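Alpha-galactosidase 1 (Saccharomyces cerevisiae, PDB 3LRL) hydrolyses terminal, non-reducing alpha-D-galactose residues from alpha-galactosides such as melibiose-type oligosaccharides, galactomannans and galactolipids, working as a secreted homotetrameric glycosidase. Local coordinates at residues D72-S77 / T120-P125; F110-S115 / Q136-N141; S184-G189 / S203-G208; S207-A212 / A233-S238. The protein carries 1 engineered substitution. All coordinates share one frame; numbering follows the deposited sequence.

Contact 1: D72-S77 / T120-P125. With GLA (alpha-D-galactopyranose), chain D; GLC (alpha-D-glucopyranose), chain B.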
# COMPACT_ATOMS: atom_id res chain seq x y z
N ASP A 72 21.44 24.33 12.80
CA ASP A 72 21.04 23.21 11.96
C ASP A 72 22.29 22.42 11.55
O ASP A 72 23.29 22.44 12.26
CB ASP A 72 20.21 23.71 10.77
CG ASP A 72 19.29 22.64 10.21
OD1 ASP A 72 18.10 22.58 10.62
OD2 ASP A 72 19.76 21.84 9.36
N ASP A 73 22.24 21.73 10.41
CA ASP A 73 23.33 20.86 9.98
C ASP A 73 24.68 21.57 9.86
O ASP A 73 24.77 22.80 9.97
CB ASP A 73 22.96 20.25 8.62
CG ASP A 73 23.48 18.84 8.44
OD1 ASP A 73 24.48 18.44 9.06
OD2 ASP A 73 22.86 18.13 7.64
N CYS A 74 25.73 20.77 9.65
CA CYS A 74 27.09 21.24 9.29
C CYS A 74 27.87 21.97 10.37
O CYS A 74 28.71 22.79 10.04
CB CYS A 74 27.07 22.15 8.05
SG CYS A 74 25.80 21.76 6.84
N TRP A 75 27.58 21.69 11.63
CA TRP A 75 28.24 22.40 12.71
C TRP A 75 29.47 21.67 13.28
O TRP A 75 30.27 22.27 13.99
CB TRP A 75 27.24 22.66 13.82
CG TRP A 75 26.70 21.41 14.44
CD1 TRP A 75 25.58 20.74 14.07
CD2 TRP A 75 27.27 20.67 15.54
NE1 TRP A 75 25.40 19.64 14.87
CE2 TRP A 75 26.42 19.57 15.78
CE3 TRP A 75 28.41 20.84 16.36
CZ2 TRP A 75 26.66 18.64 16.80
CZ3 TRP A 75 28.65 19.92 17.36
CH2 TRP A 75 27.77 18.83 17.58
N SER A 76 29.58 20.38 13.01
CA SER A 76 30.61 19.55 13.63
C SER A 76 31.76 19.26 12.68
O SER A 76 31.68 19.51 11.47
CB SER A 76 29.99 18.26 14.18
OG SER A 76 29.34 17.52 13.16
N SER A 77 32.85 18.73 13.25
CA SER A 77 34.04 18.43 12.47
C SER A 77 34.40 16.95 12.53
O SER A 77 35.28 16.51 11.80
CB SER A 77 35.24 19.33 12.88
OG SER A 77 35.62 19.14 14.23
N THR A 120 24.48 12.90 9.12
CA THR A 120 23.43 13.90 8.95
C THR A 120 23.13 14.02 7.45
O THR A 120 23.84 13.46 6.61
CB THR A 120 23.85 15.26 9.56
OG1 THR A 120 24.94 15.82 8.83
CG2 THR A 120 24.23 15.12 11.04
N CYS A 121 22.07 14.74 7.09
CA CYS A 121 21.74 14.87 5.66
C CYS A 121 22.85 15.48 4.82
O CYS A 121 23.02 15.11 3.67
CB CYS A 121 20.43 15.61 5.43
SG CYS A 121 19.05 14.85 6.27
N ALA A 122 23.63 16.39 5.40
CA ALA A 122 24.77 17.00 4.69
C ALA A 122 26.09 16.23 4.89
O ALA A 122 27.16 16.69 4.49
CB ALA A 122 24.94 18.45 5.10
N GLY A 123 26.00 15.06 5.53
CA GLY A 123 27.14 14.13 5.60
C GLY A 123 28.05 14.24 6.80
O GLY A 123 29.14 13.64 6.84
N TYR A 124 27.60 14.98 7.80
CA TYR A 124 28.35 15.09 9.06
C TYR A 124 28.04 13.89 9.97
O TYR A 124 27.16 13.10 9.65
CB TYR A 124 28.10 16.45 9.72
CG TYR A 124 28.68 17.59 8.90
CD1 TYR A 124 28.03 18.04 7.75
CD2 TYR A 124 29.90 18.16 9.23
CE1 TYR A 124 28.58 19.06 6.95
CE2 TYR A 124 30.45 19.19 8.46
CZ TYR A 124 29.79 19.63 7.32
OH TYR A 124 30.33 20.65 6.56
N PRO A 125 28.79 13.72 11.07
CA PRO A 125 28.53 12.61 12.00
C PRO A 125 27.07 12.57 12.48
O PRO A 125 26.58 13.58 12.98
CB PRO A 125 29.43 12.95 13.19
CG PRO A 125 30.50 13.76 12.63
CD PRO A 125 29.94 14.55 11.51
C1 GLA D . 16.05 17.48 5.82
C2 GLA D . 15.03 18.06 6.84
C3 GLA D . 15.62 19.34 7.48
C4 GLA D . 17.16 19.30 7.78
C5 GLA D . 18.00 18.69 6.65
C6 GLA D . 19.46 18.51 7.08
O2 GLA D . 13.70 18.26 6.26
O3 GLA D . 14.87 19.69 8.62
O4 GLA D . 17.48 18.60 8.96
O5 GLA D . 17.41 17.44 6.29
O6 GLA D . 20.35 19.45 6.49
C1 GLC B . 18.74 15.69 1.40
C2 GLC B . 17.99 14.76 0.42
C3 GLC B . 16.46 14.90 0.44
C4 GLC B . 15.97 15.01 1.88
C5 GLC B . 16.61 16.23 2.55
C6 GLC B . 16.14 16.24 3.99
O1 GLC B . 19.82 14.96 1.94
O2 GLC B . 18.48 14.95 -0.90
O3 GLC B . 15.91 13.77 -0.16
O4 GLC B . 14.57 15.14 2.00
O5 GLC B . 18.04 16.20 2.53
O6 GLC B . 15.99 17.58 4.40
O HOH W 1 27.16 16.28 13.17
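D73 points its carboxylate into the type I turn T120-G123, and each of its oxygens accepts a bond from it. The T120 hydroxyl is the donor to one of them: T120 OG1 lies 2.7 Å from D73 OD1 and uses that oxygen's syn lone pair. The backbone N of A122 stands 2.9 Å from D73 OD2, also on the syn side but 32° out of the carboxylate plane. OD1 accepts a second bond on its anti side, from the C74 backbone N, which should hinder rotation of the group. Threonine suits the turn because its OG1, set between backbone N and carbonyl carbon (chi1 66°), donates to D73 while accepting from Y124 N. Aspartate suits its own place: OD2 still accepts from galactose O6 at 3.1 Å, in keeping with its role in substrate binding.

Further along, the Y124 ring lies flat against C74. The CA of C74 sits over the middle of one face, 3.6 Å from the ring centroid and 14° off the normal, a CH-pi contact, while C74 SG approaches obliquely. At the ring edge, close to its plane, S76 O comes within 3.2 Å of Y124 CD2. Beside it, water 1 bridges S76 OG and P125 O.

Disulfides C74-C42 and C121-C151 tie both loops to their surroundings, and D72 forms a salt bridge with K147. W37 of helix 37-40 touches D72, D73 and C74, whereas strand 109-115 packs on D73 and T120 through Y113 and on W75 through M112.

Contact 2: F110-S115 / Q136-N141. With GLA (alpha-D-galactopyranose), chain D.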
# COMPACT_ATOMS: atom_id res chain seq x y z
N PHE A 110 18.20 27.68 23.06
CA PHE A 110 19.19 27.22 22.09
C PHE A 110 18.92 25.79 21.52
O PHE A 110 18.87 24.81 22.26
CB PHE A 110 20.59 27.27 22.72
CG PHE A 110 21.71 26.83 21.81
CD1 PHE A 110 21.77 27.27 20.48
CD2 PHE A 110 22.73 26.02 22.29
CE1 PHE A 110 22.82 26.87 19.65
CE2 PHE A 110 23.76 25.63 21.47
CZ PHE A 110 23.81 26.06 20.13
N GLY A 111 18.77 25.71 20.19
CA GLY A 111 18.55 24.43 19.51
C GLY A 111 19.76 23.94 18.74
O GLY A 111 20.55 24.73 18.18
N MET A 112 19.94 22.62 18.75
CA MET A 112 20.95 21.99 17.89
C MET A 112 20.32 20.89 17.07
O MET A 112 19.12 20.64 17.15
CB MET A 112 22.17 21.51 18.66
CG MET A 112 23.04 22.63 19.23
SD MET A 112 24.67 22.11 19.85
CE MET A 112 25.59 21.77 18.37
N TYR A 113 21.15 20.25 16.25
CA TYR A 113 20.68 19.32 15.25
C TYR A 113 21.59 18.08 15.19
O TYR A 113 22.84 18.16 15.34
CB TYR A 113 20.61 20.04 13.89
CG TYR A 113 20.55 19.13 12.70
CD1 TYR A 113 21.70 18.52 12.19
CD2 TYR A 113 19.33 18.87 12.07
CE1 TYR A 113 21.65 17.67 11.11
CE2 TYR A 113 19.27 18.02 10.99
CZ TYR A 113 20.43 17.43 10.51
OH TYR A 113 20.35 16.58 9.44
N SER A 114 20.95 16.93 14.97
CA SER A 114 21.64 15.70 14.52
C SER A 114 20.68 14.88 13.63
O SER A 114 19.58 15.35 13.31
CB SER A 114 22.11 14.86 15.71
OG SER A 114 23.12 13.95 15.28
N SER A 115 21.09 13.67 13.27
CA SER A 115 20.25 12.76 12.51
C SER A 115 20.26 11.36 13.14
O SER A 115 21.32 10.86 13.55
CB SER A 115 20.73 12.73 11.04
OG SER A 115 19.96 11.85 10.24
N GLN A 136 24.49 13.38 25.77
CA GLN A 136 25.38 13.93 26.80
C GLN A 136 26.16 15.14 26.29
O GLN A 136 26.35 16.11 27.03
CB GLN A 136 26.33 12.85 27.33
CG GLN A 136 27.10 13.22 28.62
CD GLN A 136 26.22 13.50 29.83
OE1 GLN A 136 25.18 12.84 30.04
NE2 GLN A 136 26.62 14.47 30.64
N PHE A 137 26.59 15.10 25.04
CA PHE A 137 27.19 16.28 24.39
C PHE A 137 26.27 17.50 24.42
O PHE A 137 26.70 18.59 24.78
CB PHE A 137 27.66 15.99 22.96
CG PHE A 137 28.15 17.21 22.23
CD1 PHE A 137 29.50 17.54 22.23
CD2 PHE A 137 27.26 18.04 21.57
CE1 PHE A 137 29.97 18.67 21.58
CE2 PHE A 137 27.70 19.17 20.92
CZ PHE A 137 29.07 19.49 20.92
N PHE A 138 25.00 17.30 24.06
CA PHE A 138 24.01 18.38 24.07
C PHE A 138 23.75 18.93 25.46
O PHE A 138 23.55 20.12 25.63
CB PHE A 138 22.69 17.94 23.38
CG PHE A 138 22.88 17.53 21.92
CD1 PHE A 138 23.44 18.42 20.99
CD2 PHE A 138 22.50 16.25 21.48
CE1 PHE A 138 23.63 18.04 19.64
CE2 PHE A 138 22.70 15.86 20.16
CZ PHE A 138 23.25 16.75 19.23
N ALA A 139 23.72 18.04 26.45
CA ALA A 139 23.52 18.45 27.83
C ALA A 139 24.74 19.24 28.33
O ALA A 139 24.59 20.35 28.84
CB ALA A 139 23.27 17.23 28.70
N ASN A 140 25.93 18.68 28.16
CA ASN A 140 27.19 19.34 28.52
C ASN A 140 27.32 20.71 27.91
O ASN A 140 27.89 21.60 28.53
CB ASN A 140 28.40 18.51 28.05
CG ASN A 140 28.60 17.25 28.86
OD1 ASN A 140 27.73 16.84 29.65
ND2 ASN A 140 29.75 16.62 28.68
N ASN A 141 26.81 20.88 26.69
CA ASN A 141 26.82 22.19 26.01
C ASN A 141 25.55 23.04 26.22
O ASN A 141 25.34 24.03 25.52
CB ASN A 141 27.16 22.03 24.52
CG ASN A 141 28.56 21.52 24.31
OD1 ASN A 141 28.82 20.31 24.38
ND2 ASN A 141 29.49 22.44 24.08
C1 GLA D . 16.05 17.48 5.82
C2 GLA D . 15.03 18.06 6.84
C3 GLA D . 15.62 19.34 7.48
C4 GLA D . 17.16 19.30 7.78
C5 GLA D . 18.00 18.69 6.65
C6 GLA D . 19.46 18.51 7.08
O2 GLA D . 13.70 18.26 6.26
O3 GLA D . 14.87 19.69 8.62
O4 GLA D . 17.48 18.60 8.96
O5 GLA D . 17.41 17.44 6.29
O6 GLA D . 20.35 19.45 6.49
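M112 and F138 make an apolar strand-to-helix contact inside the beta-alpha-beta unit formed by strand 109-115, helix 131-140 and strand 145-149. The segment axes approach to 10.5 Å and run nearly antiparallel, at 160°, as expected where a barrel helix leads the chain back along the outside of its strand. The CB of M112 points toward the helix and comes to the F138 ring obliquely, 3.9 Å from CE1, while SD lies at the ring edge, 5.3 Å from the centroid, in a Met-aromatic contact. A bend at the end of the methionine (chi3 73°) carries its methyl to a second aromatic, M112 CE meeting the edge of F137 4.2 Å from CE2. At the far end of F138, CZ is 4.2 Å from S114 CB, which lies near the ring plane; the small serine leaves room for the phenyl group and turns its hydroxyl to S127 OG. Y113 points the opposite way, and its OH bonds to D149, the nucleophile.

The join is therefore made by dispersion, with sulfur at the edge of F138 and methyl at the edge of F137. The flexible methionine can meet the edges of both phenylalanines, and such a buried greasy layer separates the helix from the polar catalytic side of the strand.

Contact 3: S184-G189 / S203-G208. With GLA (alpha-D-galactopyranose), chain D.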
# COMPACT_ATOMS: atom_id res chain seq x y z
N SER A 184 12.32 17.44 18.96
CA SER A 184 11.69 17.71 17.68
C SER A 184 12.10 16.65 16.65
O SER A 184 13.22 16.68 16.15
CB SER A 184 12.12 19.09 17.21
OG SER A 184 11.98 19.27 15.81
N LEU A 185 11.19 15.72 16.36
CA LEU A 185 11.41 14.68 15.33
C LEU A 185 11.37 15.26 13.92
O LEU A 185 10.52 16.10 13.60
CB LEU A 185 10.39 13.55 15.46
CG LEU A 185 10.58 12.33 16.38
CD1 LEU A 185 11.24 12.65 17.70
CD2 LEU A 185 9.24 11.57 16.61
N CYS A 186 12.31 14.81 13.09
CA CYS A 186 12.38 15.16 11.67
C CYS A 186 12.53 13.86 10.87
O CYS A 186 13.61 13.50 10.43
CB CYS A 186 13.54 16.12 11.43
SG CYS A 186 13.67 16.84 9.78
N ASN A 187 11.44 13.11 10.74
CA ASN A 187 11.44 11.90 9.89
C ASN A 187 10.38 11.95 8.80
O ASN A 187 10.10 10.93 8.17
CB ASN A 187 11.32 10.60 10.70
CG ASN A 187 9.89 10.22 11.04
OD1 ASN A 187 9.03 11.06 11.29
ND2 ASN A 187 9.63 8.92 11.07
N TRP A 188 9.80 13.13 8.59
CA TRP A 188 9.00 13.42 7.39
C TRP A 188 7.67 12.64 7.35
O TRP A 188 7.13 12.33 6.25
CB TRP A 188 9.81 13.13 6.13
CG TRP A 188 11.27 13.53 6.23
CD1 TRP A 188 11.78 14.74 6.62
CD2 TRP A 188 12.40 12.72 5.87
NE1 TRP A 188 13.15 14.73 6.56
CE2 TRP A 188 13.56 13.50 6.10
CE3 TRP A 188 12.55 11.40 5.38
CZ2 TRP A 188 14.86 13.01 5.87
CZ3 TRP A 188 13.84 10.92 5.16
CH2 TRP A 188 14.98 11.73 5.38
N GLY A 189 7.16 12.32 8.53
CA GLY A 189 5.94 11.55 8.67
C GLY A 189 6.07 10.08 8.35
O GLY A 189 5.06 9.36 8.28
N SER A 203 7.31 17.45 19.04
CA SER A 203 6.72 17.67 17.73
C SER A 203 7.30 16.68 16.74
O SER A 203 8.28 16.00 17.06
CB SER A 203 6.92 19.12 17.24
OG SER A 203 8.29 19.41 17.07
N TRP A 204 6.69 16.59 15.56
CA TRP A 204 7.18 15.71 14.50
C TRP A 204 6.88 16.28 13.11
O TRP A 204 5.73 16.59 12.78
CB TRP A 204 6.59 14.28 14.62
CG TRP A 204 5.12 14.28 14.90
CD1 TRP A 204 4.11 14.25 13.98
CD2 TRP A 204 4.50 14.33 16.19
NE1 TRP A 204 2.90 14.27 14.62
CE2 TRP A 204 3.11 14.34 15.98
CE3 TRP A 204 4.99 14.38 17.51
CZ2 TRP A 204 2.19 14.38 17.04
CZ3 TRP A 204 4.08 14.41 18.56
CH2 TRP A 204 2.69 14.40 18.32
N ARG A 205 7.92 16.40 12.30
CA ARG A 205 7.74 16.70 10.88
C ARG A 205 6.85 15.60 10.32
O ARG A 205 7.11 14.40 10.52
CB ARG A 205 9.08 16.76 10.16
CG ARG A 205 9.86 18.05 10.46
CD ARG A 205 9.42 19.21 9.54
NE ARG A 205 9.57 18.82 8.13
CZ ARG A 205 10.73 18.83 7.47
NH1 ARG A 205 11.83 19.26 8.05
NH2 ARG A 205 10.77 18.43 6.21
N MET A 206 5.77 16.03 9.66
CA MET A 206 4.81 15.11 9.04
C MET A 206 4.92 15.02 7.51
O MET A 206 4.03 14.45 6.85
CB MET A 206 3.37 15.41 9.50
CG MET A 206 2.91 16.90 9.49
SD MET A 206 3.18 17.77 7.92
CE MET A 206 2.01 17.05 6.82
N SER A 207 6.01 15.54 6.95
CA SER A 207 6.23 15.54 5.48
C SER A 207 7.68 15.81 5.04
O SER A 207 8.54 16.20 5.85
CB SER A 207 5.29 16.57 4.80
OG SER A 207 5.84 17.86 4.90
N GLY A 208 7.95 15.66 3.75
CA GLY A 208 9.21 16.13 3.16
C GLY A 208 9.36 17.64 3.28
O GLY A 208 8.41 18.35 3.63
C1 GLA D . 16.05 17.48 5.82
C2 GLA D . 15.03 18.06 6.84
C3 GLA D . 15.62 19.34 7.48
C4 GLA D . 17.16 19.30 7.78
C5 GLA D . 18.00 18.69 6.65
C6 GLA D . 19.46 18.51 7.08
O2 GLA D . 13.70 18.26 6.26
O3 GLA D . 14.87 19.69 8.62
O4 GLA D . 17.48 18.60 8.96
O5 GLA D . 17.41 17.44 6.29
O6 GLA D . 20.35 19.45 6.49
O HOH W 2 9.53 18.68 14.64
O HOH W 3 9.03 13.52 12.15
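R205 reaches W188 and the galactose by bending its chain twice, at chi2 (-84°) and chi3 (-56°), which brings the guanidinium to the sugar and beside W188. W188 CD1 then lies over one guanidinium face, 3.8 Å from NH2, with the two planes 52° apart. The flat arginine, with several N-H groups in one plane, grips galactose O2 at its edge: NH1 lies 2.8 Å and NH2 2.9 Å from O2, and NH1 adds a weak bond to O3. NH2 also donates to the S207 carbonyl and to D209 OD1, so the sugar's holder is itself held. A leucine in its place would probably leave galactose O2 and the S207 carbonyl without these donors and D209 OD1 without its arginine partner.

Behind this, the backbones pair as parallel strands, L185 N bonding to S203 O at 3.0 Å and R205 N to L185 O at 2.9 Å. Water 2 links S184 OG, S203 OG and L185 O on the face that carries S184 and S203, while L185 and W204 pack CB to CB on the face toward helix 193-196. G189 passes so close to M206 O that a side chain would clash.

Neighbouring parallel strands that present substrate-binding groups at or just past their C-terminal ends are the hallmark of a TIM-barrel active site.

Contact 4: S207-A212 / A233-S238. With GLA (alpha-D-galactopyranose), chain D; GLC (alpha-D-glucopyranose), chain B.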
# COMPACT_ATOMS: atom_id res chain seq x y z
N SER A 207 6.01 15.54 6.95
CA SER A 207 6.23 15.54 5.48
C SER A 207 7.68 15.81 5.04
O SER A 207 8.54 16.20 5.85
CB SER A 207 5.29 16.57 4.80
OG SER A 207 5.84 17.86 4.90
N GLY A 208 7.95 15.66 3.75
CA GLY A 208 9.21 16.13 3.16
C GLY A 208 9.36 17.64 3.28
O GLY A 208 8.41 18.35 3.63
N ASP A 209 10.56 18.15 3.01
CA ASP A 209 10.83 19.59 3.17
C ASP A 209 9.89 20.51 2.38
O ASP A 209 9.53 20.21 1.23
CB ASP A 209 12.26 19.93 2.80
CG ASP A 209 13.29 19.24 3.67
OD1 ASP A 209 12.97 18.68 4.77
OD2 ASP A 209 14.47 19.31 3.26
N VAL A 210 9.50 21.62 3.01
CA VAL A 210 8.78 22.69 2.31
C VAL A 210 9.71 23.49 1.40
O VAL A 210 10.94 23.40 1.49
CB VAL A 210 8.04 23.66 3.30
CG1 VAL A 210 9.01 24.59 4.02
CG2 VAL A 210 6.92 24.44 2.59
N THR A 211 9.10 24.26 0.52
CA THR A 211 9.84 25.12 -0.38
C THR A 211 8.94 26.34 -0.66
O THR A 211 7.74 26.29 -0.41
CB THR A 211 10.25 24.34 -1.66
OG1 THR A 211 11.24 25.08 -2.38
CG2 THR A 211 9.02 24.02 -2.57
N ALA A 212 9.53 27.44 -1.14
CA ALA A 212 8.81 28.70 -1.37
C ALA A 212 8.00 28.64 -2.66
O ALA A 212 8.24 29.40 -3.61
CB ALA A 212 9.78 29.86 -1.38
N ALA A 233 8.89 10.58 1.15
CA ALA A 233 8.58 11.95 1.57
C ALA A 233 9.20 13.02 0.66
O ALA A 233 8.54 14.01 0.30
CB ALA A 233 9.02 12.19 3.02
N GLY A 234 10.46 12.80 0.31
CA GLY A 234 11.19 13.70 -0.59
C GLY A 234 11.36 15.10 -0.04
O GLY A 234 11.47 15.30 1.18
N PHE A 235 11.40 16.06 -0.95
CA PHE A 235 11.47 17.49 -0.57
C PHE A 235 11.05 18.37 -1.74
O PHE A 235 10.58 17.87 -2.76
CB PHE A 235 12.84 17.88 0.03
CG PHE A 235 14.03 17.84 -0.93
CD1 PHE A 235 15.16 18.64 -0.68
CD2 PHE A 235 14.06 16.98 -2.03
CE1 PHE A 235 16.28 18.61 -1.51
CE2 PHE A 235 15.18 16.94 -2.89
CZ PHE A 235 16.29 17.74 -2.64
N HIS A 236 11.20 19.68 -1.59
CA HIS A 236 10.64 20.65 -2.54
C HIS A 236 9.14 20.47 -2.70
O HIS A 236 8.61 20.59 -3.79
CB HIS A 236 11.38 20.61 -3.88
CG HIS A 236 12.83 21.01 -3.78
ND1 HIS A 236 13.23 22.33 -3.80
CD2 HIS A 236 13.95 20.28 -3.61
CE1 HIS A 236 14.55 22.39 -3.66
NE2 HIS A 236 15.01 21.15 -3.55
N CYS A 237 8.45 20.20 -1.59
CA CYS A 237 7.00 20.03 -1.58
C CYS A 237 6.41 21.40 -1.43
O CYS A 237 6.98 22.22 -0.73
CB CYS A 237 6.55 19.17 -0.38
SG CYS A 237 7.23 17.49 -0.35
N SER A 238 5.28 21.65 -2.07
CA SER A 238 4.66 22.95 -1.96
C SER A 238 4.01 23.16 -0.60
O SER A 238 3.74 22.21 0.15
CB SER A 238 3.65 23.18 -3.09
OG SER A 238 2.53 22.31 -3.03
C1 GLA D . 16.05 17.48 5.82
C2 GLA D . 15.03 18.06 6.84
C3 GLA D . 15.62 19.34 7.48
C4 GLA D . 17.16 19.30 7.78
C5 GLA D . 18.00 18.69 6.65
C6 GLA D . 19.46 18.51 7.08
O2 GLA D . 13.70 18.26 6.26
O3 GLA D . 14.87 19.69 8.62
O4 GLA D . 17.48 18.60 8.96
O5 GLA D . 17.41 17.44 6.29
O6 GLA D . 20.35 19.45 6.49
C1 GLC B . 18.74 15.69 1.40
C2 GLC B . 17.99 14.76 0.42
C3 GLC B . 16.46 14.90 0.44
C4 GLC B . 15.97 15.01 1.88
C5 GLC B . 16.61 16.23 2.55
C6 GLC B . 16.14 16.24 3.99
O1 GLC B . 19.82 14.96 1.94
O2 GLC B . 18.48 14.95 -0.90
O3 GLC B . 15.91 13.77 -0.16
O4 GLC B . 14.57 15.14 2.00
O5 GLC B . 18.04 16.20 2.53
O6 GLC B . 15.99 17.58 4.40
O HOH W 4 6.11 14.32 1.82
O HOH W 5 12.71 21.78 0.01
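D209, the proton donor, packs its CB 3.5 Å from F235 CB, and both residues face the bound disaccharide. D209 OD2 stands 2.6 Å from glucose O6, the oxygen joining glucose to galactose, as befits an acid that protonates the leaving group. The 1.7 Å spacing modelled between D209 OD1 and galactose O2 is doubtful. The F235 ring is sandwiched: glucose C3 lies over the centre of one face, 3.9 Å above the plane, and H236 CD2 over the opposite face. A serine here would probably strip the glucose of its apolar platform and leave H236 without the ring face it packs against.

The backbones fix these groups. C237 N donates to D209 O at 3.0 Å. G208 passes so close to the carbonyls of A233 and G234 that any CB would collide with them, which explains the glycine. Two waters fill in: water 4 links G208 N with A233 O, and water 5 links V210 O with H236 N. Farther along, the T211 methyl CG2 lies 3.6 Å from the backbone C of H236.

Farther out, a disulfide ties the 233-238 segment to C221 through C237, and S238 caps the start of helix 239-246 by bonding N241 N. D262 accepts from V210 N. Q251 of the second subunit packs on F235 and bonds the glucose.

The chemistry is thus split: carboxylate at the glycosidic oxygen, aromatic carbon under the leaving sugar, and mostly backbone and water bonds, which probably help to keep the two aligned.

From the N terminus, 72-77 comes first, then 110-115; contact 1 closes at 120-125 and contact 2 at 136-141. The two therefore cross along the chain, and they touch through W75 and F137 and through D73 and Y113, joining loops at the C-terminal end of the barrel strands to strand 109-115 and its helix. After strand 145-149 the chain enters contact 3, which closes the short connection between strands 182-185 and 203-205. Contact 4 begins on its last residues, sharing S207 and G208, and closes the long loop before helix 239-246. Contacts 1 and 3 do not touch, yet all four meet the bound galactose, and contacts 1 and 4 also reach the second subunit.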